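Local coordinates for SidF, inhibitor of growth family, member 3 (PDB 4FYE), which probably hydrolyses membrane phosphoinositides, removing the 3-phosphate from phosphatidylinositol 3,4,5-trisphosphate and related lipids, at residues K647-K659 with D697-N711. The protein carries 1 engineered substitution. Sequence-based numbering, arbitrary orientation.
Sequences KSNNDRGQRLAQK and DRELTTIQALHHTAN. With PO4 (phosphate ion), chain B.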
loop_
_atom_site.group_PDB
_atom_site.type_symbol
_atom_site.label_atom_id
_atom_site.label_comp_id
_atom_site.label_asym_id
_atom_site.label_seq_id
_atom_site.Cartn_x
_atom_site.Cartn_y
_atom_site.Cartn_z
ATOM N N LYS A 647 -2.339 8.100 6.481
ATOM C CA LYS A 647 -3.746 8.556 6.500
ATOM C C LYS A 647 -4.374 8.405 5.120
ATOM O O LYS A 647 -5.246 7.570 4.952
ATOM C CB LYS A 647 -3.913 9.983 7.077
ATOM C CG LYS A 647 -5.366 10.408 7.251
ATOM C CD LYS A 647 -5.519 11.614 8.166
ATOM C CE LYS A 647 -6.712 11.384 9.112
ATOM N NZ LYS A 647 -7.413 12.579 9.682
ATOM N N SER A 648 -3.899 9.183 4.153
ATOM C CA SER A 648 -4.373 9.071 2.761
ATOM C C SER A 648 -3.525 8.133 1.840
ATOM O O SER A 648 -3.914 7.856 0.711
ATOM C CB SER A 648 -4.401 10.478 2.148
ATOM O OG SER A 648 -3.058 10.979 2.038
ATOM N N ASN A 649 -2.336 7.792 2.312
ATOM C CA ASN A 649 -1.412 6.926 1.601
ATOM C C ASN A 649 -0.669 7.636 0.486
ATOM O O ASN A 649 0.097 7.030 -0.237
ATOM C CB ASN A 649 -2.110 5.693 1.050
ATOM C CG ASN A 649 -1.144 4.566 0.794
ATOM O OD1 ASN A 649 -0.342 4.225 1.654
ATOM N ND2 ASN A 649 -1.197 3.999 -0.398
ATOM N N ASN A 650 -0.913 8.925 0.348
ATOM C CA ASN A 650 -0.187 9.743 -0.605
ATOM C C ASN A 650 1.291 9.913 -0.281
ATOM O O ASN A 650 2.118 9.987 -1.177
ATOM C CB ASN A 650 -0.862 11.098 -0.783
ATOM C CG ASN A 650 -2.127 11.005 -1.599
ATOM O OD1 ASN A 650 -2.218 10.206 -2.520
ATOM N ND2 ASN A 650 -3.110 11.816 -1.258
ATOM N N ASP A 651 1.613 10.036 0.997
ATOM C CA ASP A 651 2.949 10.455 1.373
ATOM C C ASP A 651 3.837 9.430 2.069
ATOM O O ASP A 651 4.719 8.868 1.451
ATOM C CB ASP A 651 2.854 11.739 2.187
ATOM C CG ASP A 651 1.800 12.682 1.647
ATOM O OD1 ASP A 651 1.977 13.198 0.531
ATOM O OD2 ASP A 651 0.787 12.902 2.331
ATOM N N ARG A 652 3.609 9.190 3.352
ATOM C CA ARG A 652 4.477 8.298 4.115
ATOM C C ARG A 652 4.462 6.866 3.603
ATOM O O ARG A 652 5.491 6.221 3.521
ATOM C CB ARG A 652 4.103 8.322 5.593
ATOM C CG ARG A 652 4.855 9.352 6.405
ATOM C CD ARG A 652 4.200 9.579 7.749
ATOM N NE ARG A 652 2.758 9.717 7.636
ATOM C CZ ARG A 652 1.954 9.958 8.659
ATOM N NH1 ARG A 652 2.450 10.083 9.872
ATOM N NH2 ARG A 652 0.656 10.074 8.469
ATOM N N GLY A 653 3.280 6.388 3.257
ATOM C CA GLY A 653 3.080 5.004 2.753
ATOM C C GLY A 653 3.730 4.765 1.417
ATOM O O GLY A 653 4.320 3.696 1.173
ATOM N N GLN A 654 3.654 5.754 0.534
ATOM C CA GLN A 654 4.386 5.690 -0.744
ATOM C C GLN A 654 5.904 5.540 -0.578
ATOM O O GLN A 654 6.574 4.853 -1.392
ATOM C CB GLN A 654 4.185 6.990 -1.572
ATOM C CG GLN A 654 2.803 7.121 -2.169
ATOM C CD GLN A 654 2.392 5.810 -2.794
ATOM O OE1 GLN A 654 2.930 5.397 -3.805
ATOM N NE2 GLN A 654 1.470 5.123 -2.153
ATOM N N ARG A 655 6.457 6.234 0.405
ATOM C CA ARG A 655 7.873 6.134 0.628
ATOM C C ARG A 655 8.250 4.740 1.205
ATOM O O ARG A 655 9.308 4.194 0.888
ATOM C CB ARG A 655 8.416 7.215 1.566
ATOM C CG ARG A 655 8.129 8.702 1.348
ATOM C CD ARG A 655 8.286 9.466 0.003
ATOM N NE ARG A 655 9.481 9.330 -0.726
ATOM C CZ ARG A 655 10.219 10.304 -1.304
ATOM N NH1 ARG A 655 9.950 11.586 -1.226
ATOM N NH2 ARG A 655 11.304 9.948 -2.010
ATOM N N LEU A 656 7.396 4.165 2.057
ATOM C CA LEU A 656 7.634 2.829 2.474
ATOM C C LEU A 656 7.523 1.914 1.214
ATOM O O LEU A 656 8.396 1.036 1.017
ATOM C CB LEU A 656 6.642 2.430 3.571
ATOM C CG LEU A 656 6.854 0.995 4.021
ATOM C CD1 LEU A 656 8.212 0.669 4.739
ATOM C CD2 LEU A 656 5.653 0.666 4.851
ATOM N N ALA A 657 6.498 2.111 0.361
ATOM C CA ALA A 657 6.386 1.254 -0.853
ATOM C C ALA A 657 7.643 1.359 -1.733
ATOM O O ALA A 657 8.092 0.349 -2.331
ATOM C CB ALA A 657 5.110 1.561 -1.655
ATOM N N GLN A 658 8.264 2.551 -1.754
ATOM C CA GLN A 658 9.473 2.794 -2.541
ATOM C C GLN A 658 10.642 1.985 -1.976
ATOM O O GLN A 658 11.442 1.418 -2.717
ATOM C CB GLN A 658 9.860 4.298 -2.483
ATOM C CG GLN A 658 11.306 4.600 -2.947
ATOM C CD GLN A 658 11.755 6.123 -2.973
ATOM O OE1 GLN A 658 12.949 6.418 -3.243
ATOM N NE2 GLN A 658 10.868 7.048 -2.680
ATOM N N LYS A 659 10.794 1.979 -0.660
ATOM C CA LYS A 659 11.825 1.166 -0.017
ATOM C C LYS A 659 11.596 -0.332 -0.312
ATOM O O LYS A 659 12.534 -1.076 -0.623
ATOM C CB LYS A 659 11.766 1.468 1.489
ATOM C CG LYS A 659 12.978 2.154 2.080
ATOM C CD LYS A 659 13.242 3.535 1.593
ATOM C CE LYS A 659 14.468 4.167 2.283
ATOM N NZ LYS A 659 15.805 4.073 1.560
ATOM N N ASP A 697 17.399 4.097 -7.126
ATOM C CA ASP A 697 16.535 4.838 -6.252
ATOM C C ASP A 697 15.946 6.023 -7.072
ATOM O O ASP A 697 14.824 6.366 -6.886
ATOM C CB ASP A 697 17.307 5.273 -4.982
ATOM C CG ASP A 697 16.382 5.594 -3.784
ATOM O OD1 ASP A 697 15.253 5.029 -3.681
ATOM O OD2 ASP A 697 16.808 6.388 -2.909
ATOM N N ARG A 698 16.705 6.569 -8.029
ATOM C CA ARG A 698 16.277 7.689 -8.821
ATOM C C ARG A 698 15.072 7.314 -9.614
ATOM O O ARG A 698 14.224 8.151 -9.890
ATOM C CB ARG A 698 17.393 8.210 -9.728
ATOM C CG ARG A 698 18.422 9.018 -8.957
ATOM C CD ARG A 698 19.472 9.534 -9.866
ATOM N NE ARG A 698 20.389 10.435 -9.168
ATOM C CZ ARG A 698 21.485 10.970 -9.742
ATOM N NH1 ARG A 698 21.785 10.646 -10.996
ATOM N NH2 ARG A 698 22.282 11.836 -9.067
ATOM N N GLU A 699 14.892 6.046 -9.875
ATOM C CA GLU A 699 13.796 5.678 -10.779
ATOM C C GLU A 699 12.449 5.758 -10.040
ATOM O O GLU A 699 11.423 6.120 -10.633
ATOM C CB GLU A 699 13.982 4.269 -11.345
ATOM C CG GLU A 699 15.199 4.012 -12.236
ATOM C CD GLU A 699 15.164 4.833 -13.507
ATOM O OE1 GLU A 699 16.172 4.804 -14.211
ATOM O OE2 GLU A 699 14.159 5.534 -13.807
ATOM N N LEU A 700 12.474 5.455 -8.744
ATOM C CA LEU A 700 11.265 5.117 -7.980
ATOM C C LEU A 700 10.314 6.270 -7.648
ATOM O O LEU A 700 9.189 6.048 -7.220
ATOM C CB LEU A 700 11.660 4.361 -6.721
ATOM C CG LEU A 700 12.698 3.313 -7.105
ATOM C CD1 LEU A 700 13.332 2.755 -5.843
ATOM C CD2 LEU A 700 12.027 2.208 -7.913
ATOM N N THR A 701 10.676 7.523 -7.865
ATOM C CA THR A 701 9.671 8.574 -7.475
ATOM C C THR A 701 8.659 8.787 -8.556
ATOM O O THR A 701 7.577 9.402 -8.354
ATOM C CB THR A 701 10.314 9.901 -7.130
ATOM O OG1 THR A 701 11.544 9.995 -7.881
ATOM C CG2 THR A 701 10.606 9.928 -5.597
ATOM N N THR A 702 8.946 8.239 -9.710
ATOM C CA THR A 702 8.087 8.565 -10.826
ATOM C C THR A 702 6.684 7.968 -10.738
ATOM O O THR A 702 5.711 8.690 -10.962
ATOM C CB THR A 702 8.821 8.579 -12.209
ATOM O OG1 THR A 702 8.410 7.509 -12.999
ATOM C CG2 THR A 702 10.283 8.572 -12.065
ATOM N N ILE A 703 6.567 6.709 -10.300
ATOM C CA ILE A 703 5.260 6.074 -10.050
ATOM C C ILE A 703 4.518 6.807 -8.925
ATOM O O ILE A 703 3.302 6.914 -9.004
ATOM C CB ILE A 703 5.382 4.530 -9.779
ATOM C CG1 ILE A 703 4.067 3.794 -10.045
ATOM C CG2 ILE A 703 5.844 4.185 -8.348
ATOM C CD1 ILE A 703 3.788 3.613 -11.505
ATOM N N GLN A 704 5.246 7.358 -7.922
ATOM C CA GLN A 704 4.643 8.101 -6.846
ATOM C C GLN A 704 4.017 9.382 -7.377
ATOM O O GLN A 704 2.937 9.731 -6.974
ATOM C CB GLN A 704 5.670 8.463 -5.736
ATOM C CG GLN A 704 6.250 7.237 -5.075
ATOM C CD GLN A 704 7.305 7.594 -4.055
ATOM O OE1 GLN A 704 8.406 7.017 -4.065
ATOM N NE2 GLN A 704 6.987 8.549 -3.168
ATOM N N ALA A 705 4.667 10.063 -8.311
ATOM C CA ALA A 705 4.078 11.312 -8.739
ATOM C C ALA A 705 2.842 11.041 -9.596
ATOM O O ALA A 705 1.852 11.808 -9.552
ATOM C CB ALA A 705 5.082 12.194 -9.448
ATOM N N LEU A 706 2.872 9.920 -10.313
ATOM C CA LEU A 706 1.707 9.486 -11.118
ATOM C C LEU A 706 0.516 9.119 -10.259
ATOM O O LEU A 706 -0.579 9.563 -10.516
ATOM C CB LEU A 706 2.076 8.222 -11.888
ATOM C CG LEU A 706 2.503 8.413 -13.316
ATOM C CD1 LEU A 706 2.289 7.098 -14.060
ATOM C CD2 LEU A 706 1.571 9.473 -13.936
ATOM N N HIS A 707 0.776 8.271 -9.245
ATOM C CA HIS A 707 -0.205 7.848 -8.258
ATOM C C HIS A 707 -0.786 9.071 -7.608
ATOM O O HIS A 707 -1.995 9.172 -7.564
ATOM C CB HIS A 707 0.416 6.843 -7.284
ATOM C CG HIS A 707 -0.262 6.760 -5.944
ATOM N ND1 HIS A 707 -1.163 5.796 -5.650
ATOM C CD2 HIS A 707 -0.152 7.561 -4.806
ATOM C CE1 HIS A 707 -1.632 5.987 -4.395
ATOM N NE2 HIS A 707 -1.022 7.071 -3.879
ATOM N N HIS A 708 0.050 10.033 -7.162
ATOM C CA HIS A 708 -0.455 11.273 -6.545
ATOM C C HIS A 708 -1.364 12.086 -7.454
ATOM O O HIS A 708 -2.352 12.708 -7.012
ATOM C CB HIS A 708 0.726 12.131 -6.036
ATOM C CG HIS A 708 0.341 13.170 -4.981
ATOM N ND1 HIS A 708 -0.224 14.395 -5.300
ATOM C CD2 HIS A 708 0.495 13.160 -3.608
ATOM C CE1 HIS A 708 -0.440 15.098 -4.168
ATOM N NE2 HIS A 708 0.032 14.366 -3.134
ATOM N N THR A 709 -1.045 12.108 -8.742
ATOM C CA THR A 709 -1.850 12.849 -9.704
ATOM C C THR A 709 -3.247 12.229 -9.829
ATOM O O THR A 709 -4.255 12.929 -9.705
ATOM C CB THR A 709 -1.122 12.952 -11.056
ATOM O OG1 THR A 709 0.141 13.582 -10.804
ATOM C CG2 THR A 709 -1.910 13.822 -12.043
ATOM N N ALA A 710 -3.289 10.938 -10.071
ATOM C CA ALA A 710 -4.545 10.153 -10.041
ATOM C C ALA A 710 -5.352 10.316 -8.743
ATOM O O ALA A 710 -6.572 10.325 -8.765
ATOM C CB ALA A 710 -4.242 8.672 -10.253
ATOM N N ASN A 711 -4.686 10.469 -7.618
ATOM C CA ASN A 711 -5.439 10.682 -6.411
ATOM C C ASN A 711 -5.852 12.080 -6.178
ATOM O O ASN A 711 -6.875 12.261 -5.564
ATOM C CB ASN A 711 -4.675 10.262 -5.156
ATOM C CG ASN A 711 -4.781 8.792 -4.871
ATOM O OD1 ASN A 711 -5.494 8.058 -5.553
ATOM N ND2 ASN A 711 -4.040 8.343 -3.880
HETATM P P PO4 B . 0.309 10.590 4.768
HETATM O O1 PO4 B . 1.768 10.447 5.215
HETATM O O2 PO4 B . -0.636 10.183 5.892
HETATM O O3 PO4 B . -0.118 12.011 4.373
HETATM O O4 PO4 B . 0.059 9.679 3.550
#
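The side-chain amide of Q654 lies almost flat on the imidazole of H707, the two planes only 13° apart, with Q654 NE2 3.6 Å from H707 NE2, over one face near the rim. This stack lies beside a phosphatase P-loop of the CX5R type, which runs from S646, probably the engineered replacement of the catalytic cysteine, to R652 and leads into helix 652-668. A bend at chi2 (-45°) folds Q654 back beneath the loop, where Q654 NE2, while resting on H707, also donates to N649 O at 3.0 Å; Y204 binds the other end of the amide. Segments 652-659 and 701-711 run roughly antiparallel, their helix axes 10.3 Å apart at closest approach and at 149°. At the far end N711 ND2 gives N650 OD1 a nearly straight hydrogen bond of 2.9 Å, while H708 sets CD2 against N650 CB, its ND1 hydrogen-bonded to the carbonyl of V714. Toward D697 the Q658 chain, extended beyond CG, lays CG on L700 CB at 3.8 Å and carries its amide between Q704 and D697, which also pairs with A728 and R684; R655, paired with D729, reaches past T701. The bound phosphate probably occupies the place of the substrate's phosphate: backbone amides of K647, D651 and R652 point into it, and the R652 guanidinium grips it edge-on, NE to O1 at 2.7 Å and NH2 to O2 at 2.9 Å.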